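3-dehydroquinate dehydratase (Geobacillus kaustophilus, PDB 2YR1) catalyses the cis-dehydration of 3-dehydroquinate to 3-dehydroshikimate, the third step of the chorismate pathway to aromatic amino acids, through a Schiff base. Local coordinates at the interface of chains A and B. Residues are numbered along the deposited sequence; one frame, centred on the assembly and turned at random. Chains: chain A/B, 3-dehydroquinate dehydratase.

Contact 1: the interface of chains A and B. Residues chain A 214, 218, 221-222, 252, 256; chain B 185, 213-214, 217.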
# COMPACT_ATOMS: atom_id res chain seq x y z
N ILE A 214 -2.45 1.11 -5.53
CA ILE A 214 -2.19 0.83 -4.12
C ILE A 214 -3.34 1.24 -3.23
O ILE A 214 -3.60 0.60 -2.20
CB ILE A 214 -0.89 1.54 -3.60
CG1 ILE A 214 -0.58 1.08 -2.17
CG2 ILE A 214 -1.06 3.07 -3.60
CD1 ILE A 214 -0.31 -0.44 -2.02
N ALA A 218 -5.00 -1.00 -0.31
CA ALA A 218 -4.61 -0.64 1.05
C ALA A 218 -5.32 0.56 1.65
O ALA A 218 -5.02 0.96 2.76
CB ALA A 218 -3.10 -0.41 1.09
N LEU A 221 -6.72 0.62 5.23
CA LEU A 221 -5.83 0.80 6.39
C LEU A 221 -5.87 2.26 6.88
O LEU A 221 -5.42 2.58 7.99
CB LEU A 221 -4.38 0.45 5.99
CG LEU A 221 -4.08 -1.05 5.76
CD1 LEU A 221 -2.76 -1.21 5.01
CD2 LEU A 221 -4.02 -1.79 7.09
N PHE A 222 -6.41 3.13 6.04
CA PHE A 222 -6.48 4.56 6.35
C PHE A 222 -7.90 5.06 6.44
O PHE A 222 -8.14 6.26 6.54
CB PHE A 222 -5.70 5.35 5.29
CG PHE A 222 -4.27 4.92 5.18
CD1 PHE A 222 -3.34 5.32 6.15
CD2 PHE A 222 -3.87 4.03 4.19
CE1 PHE A 222 -2.04 4.83 6.14
CE2 PHE A 222 -2.57 3.53 4.16
CZ PHE A 222 -1.65 3.92 5.14
N LEU A 252 -2.41 -8.89 3.15
CA LEU A 252 -2.29 -7.65 3.89
C LEU A 252 -2.99 -7.77 5.24
O LEU A 252 -2.48 -7.29 6.24
CB LEU A 252 -2.90 -6.50 3.07
CG LEU A 252 -2.52 -5.07 3.43
CD1 LEU A 252 -0.99 -4.92 3.51
CD2 LEU A 252 -3.12 -4.13 2.38
N SER A 256 -1.04 -7.38 8.74
CA SER A 256 -1.17 -6.03 9.30
C SER A 256 -1.60 -6.09 10.76
O SER A 256 -1.52 -5.10 11.49
CB SER A 256 -2.20 -5.21 8.52
OG SER A 256 -1.71 -4.87 7.23
N VAL B 185 2.65 5.62 9.53
CA VAL B 185 2.97 4.86 8.33
C VAL B 185 3.03 5.81 7.13
O VAL B 185 3.89 5.67 6.27
CB VAL B 185 1.92 3.75 8.03
CG1 VAL B 185 2.25 3.08 6.66
CG2 VAL B 185 1.93 2.70 9.15
N ALA B 213 3.12 -3.19 7.64
CA ALA B 213 3.17 -4.25 6.62
C ALA B 213 3.07 -3.68 5.21
O ALA B 213 3.80 -4.10 4.30
CB ALA B 213 2.07 -5.30 6.87
N ILE B 214 2.21 -2.68 5.03
CA ILE B 214 2.04 -2.11 3.71
C ILE B 214 3.32 -1.46 3.15
O ILE B 214 3.48 -1.40 1.92
CB ILE B 214 0.87 -1.06 3.69
CG1 ILE B 214 0.64 -0.57 2.26
CG2 ILE B 214 1.19 0.10 4.59
CD1 ILE B 214 0.24 -1.69 1.28
N LEU B 217 5.39 -4.06 1.43
CA LEU B 217 4.78 -4.55 0.18
C LEU B 217 4.64 -3.49 -0.91
O LEU B 217 4.57 -3.82 -2.10
CB LEU B 217 3.39 -5.12 0.48
CG LEU B 217 3.38 -6.20 1.57
CD1 LEU B 217 1.95 -6.63 1.91
CD2 LEU B 217 4.17 -7.37 1.07
O HOH W 1 -0.05 -2.43 6.91
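A:Ile214 and B:Ile214 meet tip to tip, their CD1 methyls 3.6 Å apart. Because the same residue comes from each subunit, this pair sits close to the two-fold axis of the type I dehydroquinase homodimer.

The apolar packing is arranged around B:Ile214, which hides 75 Å² against chain A. Its CG1 lies anti to the backbone N (chi1 -175°), which carries the ethyl arm from helix 213-218 into the other subunit. The tip of that arm also presses on A:Ala218, CB of the alanine lying 3.6 Å from CD1 of B:Ile214. At the branch point, B:Ile214 CB takes the CD1 methyl of A:Leu221 at 3.9 Å, the two side chains meeting at a slant. A:Leu252 reaches in from helix 242-256 with its CD1 branch, which lies 3.8 Å from CD1 of B:Leu217 as the two leucines pass in opposite directions. Farther out, the rim of the A:Phe222 ring faces B:Val185, with CZ 4.3 Å from CG1; within chain A, CB of A:Leu221 covers one face of this ring toward its rim.

The polar part runs through water 1, which joins the A:Ser256 hydroxyl to the backbone N-H of B:Ile214. The serine OG also donates to A:Leu252 O one helical turn back (2.7 Å), tilted 35° from the carbonyl plane, a bond that fixes the hydroxyl's rotation. With an alanine in place of A:Ser256 both links go, and the water is likely to lose this hold on chain A and bridge the subunits less firmly. The water stands 3.0 Å from A:Ser256 OG and 2.9 Å from B:Ile214 N, with 147° at the amide hydrogen.

Contact 2: the interface of chains A and B. Residues chain A 240-241, 244; chain B 251, 255.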
# COMPACT_ATOMS: atom_id res chain seq x y z
N ILE A 240 -8.92 -3.14 -10.42
CA ILE A 240 -8.24 -4.43 -10.49
C ILE A 240 -9.21 -5.59 -10.39
O ILE A 240 -10.25 -5.48 -9.73
CB ILE A 240 -7.23 -4.55 -9.30
CG1 ILE A 240 -6.13 -3.52 -9.45
CG2 ILE A 240 -6.65 -5.95 -9.20
CD1 ILE A 240 -6.60 -2.14 -9.25
N PRO A 241 -8.90 -6.71 -11.06
CA PRO A 241 -9.77 -7.89 -11.02
C PRO A 241 -10.01 -8.35 -9.59
O PRO A 241 -9.08 -8.50 -8.78
CB PRO A 241 -9.01 -8.91 -11.85
CG PRO A 241 -8.39 -8.05 -12.91
CD PRO A 241 -7.87 -6.88 -12.10
N ASP A 244 -7.63 -10.76 -7.79
CA ASP A 244 -6.33 -10.25 -7.37
C ASP A 244 -6.49 -9.34 -6.15
O ASP A 244 -5.62 -9.30 -5.28
CB ASP A 244 -5.65 -9.52 -8.54
CG ASP A 244 -5.31 -10.47 -9.70
OD1 ASP A 244 -4.75 -11.55 -9.45
OD2 ASP A 244 -5.62 -10.15 -10.86
N ILE B 251 1.31 -8.66 -8.32
CA ILE B 251 0.06 -7.99 -8.59
C ILE B 251 0.24 -6.47 -8.63
O ILE B 251 -0.25 -5.79 -9.55
CB ILE B 251 -0.99 -8.38 -7.52
CG1 ILE B 251 -1.29 -9.88 -7.64
CG2 ILE B 251 -2.29 -7.57 -7.71
CD1 ILE B 251 -2.13 -10.42 -6.53
N TYR B 255 -0.51 -4.12 -12.06
CA TYR B 255 -1.53 -3.09 -12.04
C TYR B 255 -1.13 -1.67 -11.69
O TYR B 255 -1.99 -0.78 -11.66
CB TYR B 255 -2.67 -3.52 -11.12
CG TYR B 255 -3.38 -4.75 -11.62
CD1 TYR B 255 -4.05 -4.75 -12.84
CD2 TYR B 255 -3.35 -5.93 -10.88
CE1 TYR B 255 -4.67 -5.89 -13.31
CE2 TYR B 255 -3.97 -7.08 -11.35
CZ TYR B 255 -4.62 -7.06 -12.56
OH TYR B 255 -5.23 -8.20 -13.02
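The phenol ring of B:Tyr255 takes A:Ile240 on one face: the CG2 methyl stands 3.6 Å above the ring plane, offset toward the rim, in a CH-pi contact 3.9 Å from the ring centroid. In this type I dehydroquinase, a TIM-barrel enzyme, the patch joins the start of the C-terminal helix of one subunit, with the loop leading into it, to the end of the same helix in the other. The other branch of the isoleucine, CG1, lies over the same face nearer the root of the ring, 3.7 Å from B:Tyr255 CG. With CG1 beside the backbone N and CG2 beside the carbonyl carbon (chi1 -65°), both branches are turned toward the tyrosine. At the hydroxyl end, still on this side of the ring, the pyrrolidine of A:Pro241 is packed tightly, its CD 3.3 Å from B:Tyr255 CZ. One edge of the ring, in plane, is bordered by CG2 of B:Ile251, a turn earlier on the same helix, which probably restricts movement of the ring to that side.

A:Asp244 lies in the first turn of helix 242-256 and B:Tyr255 closes helix 242-255. Their polar link is a hydrogen bond from the phenol OH of B:Tyr255 to the carboxylate OD2 of A:Asp244, 2.9 Å long. The donor meets the anti side of OD2 and stands 29° out of the carboxylate plane, while carboxylate and ring are turned 47° against each other. The nearby helix start would probably favour the charged carboxylate and so strengthen it as an acceptor.

B:Ile251 also touches A:Asp244 directly, the two side chains crossing at a slant. Its CG2 lies 4.0 Å from the aspartate CB, and its CD1 methyl 3.9 Å from the backbone O of A:Asp244.

The C-alpha centres of contact 1 and contact 2 lie about 16 Å apart, and helix 242-256 of chain A runs between them: its first turn serves contact 2, its last turns contact 1. In chain B the same helix enters contact 2, whereas contact 1 uses helices 182-198 and 213-218. Two-fold symmetry repeats both patches with the chains exchanged, so the C-terminal helix meets the partner subunit near both of its ends. The centres stand about 18 to 23 Å from A:His147 and A:Lys174, the presumed catalytic pair, which suggests a role in assembly rather than direct participation in the chemistry.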